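Local coordinates for possible substrate binding protein of ABC transporter system (Rhodopseudomonas palustris, PDB 3N0X) that probably binds branched-chain amino acids or related small ligands in the periplasm and delivers them to an ABC transporter for uptake, at residues 154-158 with 174-178. Numbering follows the deposited sequence.
Sequences GRDGV and TEEYV
A cation-pi stack between R155 and Y177 joins the first turns of helix 152-165 to the end of edge strand 171-178, the helix running nearly antiparallel to the strand (164° between the local axes). The guanidinium lies almost flat over one face of the phenol ring, the planes 18° apart and R155 CZ 4.0 Å from the ring centroid. R155 holds its chain extended from CG to NE, which carries the charged group along the ring, with CG resting 3.9 Å from Y177 CE1; NE is also salt-bridged to D150, which probably limits the turning of the guanidinium. Y177 OH donates a 2.6 Å hydrogen bond to E175 OE1, which accepts it through its anti lone pair, while E175 OE2 is salt-bridged to K162 further along the helix. A water donates to both Y177 OH and R155 O, linking phenol and helix backbone. V158 turns CG1 anti to its backbone N (chi1 171°), placing this methyl 3.2 Å from Y177 OH. A leucine at Y177 would probably leave the R155 guanidinium without its aromatic platform and E175 OE1 without its phenol donor. The beta-alpha-beta crossover linking strand 142-149 through this helix to strand 171-178 is typical of periplasmic binding protein lobes.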
loop_
_atom_site.group_PDB
_atom_site.type_symbol
_atom_site.label_atom_id
_atom_site.label_comp_id
_atom_site.label_asym_id
_atom_site.label_seq_id
_atom_site.Cartn_x
_atom_site.Cartn_y
_atom_site.Cartn_z
ATOM N N GLY A 154 5.441 -12.819 6.180
ATOM C CA GLY A 154 5.821 -12.492 7.555
ATOM C C GLY A 154 7.328 -12.347 7.708
ATOM O O GLY A 154 7.834 -11.381 8.312
ATOM N N ARG A 155 8.065 -13.340 7.206
ATOM C CA ARG A 155 9.520 -13.308 7.325
ATOM C C ARG A 155 10.165 -12.159 6.574
ATOM O O ARG A 155 11.049 -11.512 7.098
ATOM C CB ARG A 155 10.114 -14.633 6.889
ATOM C CG ARG A 155 9.683 -15.734 7.826
ATOM C CD ARG A 155 10.660 -16.817 7.872
ATOM N NE ARG A 155 10.347 -17.812 8.892
ATOM C CZ ARG A 155 11.125 -18.131 9.924
ATOM N NH1 ARG A 155 12.289 -17.516 10.151
ATOM N NH2 ARG A 155 10.743 -19.090 10.743
ATOM N N ASP A 156 9.700 -11.892 5.356
ATOM C CA ASP A 156 10.280 -10.841 4.568
ATOM C C ASP A 156 9.895 -9.478 5.159
ATOM O O ASP A 156 10.693 -8.537 5.133
ATOM C CB ASP A 156 9.839 -10.931 3.129
ATOM C CG ASP A 156 10.335 -12.200 2.417
ATOM O OD1 ASP A 156 11.209 -12.933 2.950
ATOM O OD2 ASP A 156 9.802 -12.489 1.318
ATOM N N GLY A 157 8.686 -9.374 5.718
ATOM C CA GLY A 157 8.251 -8.116 6.347
ATOM C C GLY A 157 9.101 -7.818 7.563
ATOM O O GLY A 157 9.591 -6.702 7.749
ATOM N N VAL A 158 9.302 -8.817 8.413
ATOM C CA VAL A 158 10.151 -8.591 9.595
ATOM C C VAL A 158 11.586 -8.326 9.184
ATOM O O VAL A 158 12.241 -7.466 9.766
ATOM C CB VAL A 158 10.053 -9.717 10.623
ATOM C CG1 VAL A 158 11.134 -9.538 11.751
ATOM C CG2 VAL A 158 8.650 -9.808 11.231
ATOM N N THR A 174 13.778 -9.859 20.158
ATOM C CA THR A 174 13.422 -11.243 19.728
ATOM C C THR A 174 12.444 -11.173 18.581
ATOM O O THR A 174 11.774 -10.145 18.399
ATOM C CB THR A 174 12.823 -12.100 20.861
ATOM O OG1 THR A 174 12.863 -13.477 20.461
ATOM C CG2 THR A 174 11.367 -11.693 21.228
ATOM N N GLU A 175 12.414 -12.251 17.791
ATOM C CA GLU A 175 11.493 -12.440 16.663
ATOM C C GLU A 175 10.803 -13.766 16.851
ATOM O O GLU A 175 11.473 -14.799 17.060
ATOM C CB GLU A 175 12.253 -12.448 15.339
ATOM C CG GLU A 175 13.081 -11.254 15.002
ATOM C CD GLU A 175 14.043 -11.544 13.864
ATOM O OE1 GLU A 175 13.641 -12.082 12.787
ATOM O OE2 GLU A 175 15.251 -11.301 14.082
ATOM N N GLU A 176 9.475 -13.748 16.877
ATOM C CA GLU A 176 8.697 -14.967 16.965
ATOM C C GLU A 176 7.952 -15.187 15.656
ATOM O O GLU A 176 7.274 -14.264 15.136
ATOM C CB GLU A 176 7.697 -14.894 18.128
ATOM C CG GLU A 176 8.342 -14.961 19.460
ATOM C CD GLU A 176 8.696 -16.411 19.845
ATOM O OE1 GLU A 176 8.193 -17.380 19.184
ATOM O OE2 GLU A 176 9.407 -16.596 20.845
ATOM N N TYR A 177 8.020 -16.422 15.154
ATOM C CA TYR A 177 7.308 -16.841 13.935
ATOM C C TYR A 177 6.452 -18.038 14.266
ATOM O O TYR A 177 6.968 -19.031 14.744
ATOM C CB TYR A 177 8.287 -17.184 12.807
ATOM C CG TYR A 177 9.154 -16.035 12.407
ATOM C CD1 TYR A 177 8.676 -15.026 11.586
ATOM C CD2 TYR A 177 10.450 -15.904 12.923
ATOM C CE1 TYR A 177 9.459 -13.943 11.243
ATOM C CE2 TYR A 177 11.240 -14.788 12.617
ATOM C CZ TYR A 177 10.734 -13.818 11.767
ATOM O OH TYR A 177 11.510 -12.696 11.444
ATOM N N VAL A 178 5.153 -17.918 14.037
ATOM C CA VAL A 178 4.221 -18.985 14.404
ATOM C C VAL A 178 3.472 -19.438 13.169
ATOM O O VAL A 178 3.421 -18.727 12.162
ATOM C CB VAL A 178 3.236 -18.513 15.512
ATOM C CG1 VAL A 178 4.025 -18.060 16.748
ATOM C CG2 VAL A 178 2.318 -17.409 15.012
HETATM O O HOH W 1 12.775 -12.624 8.877
#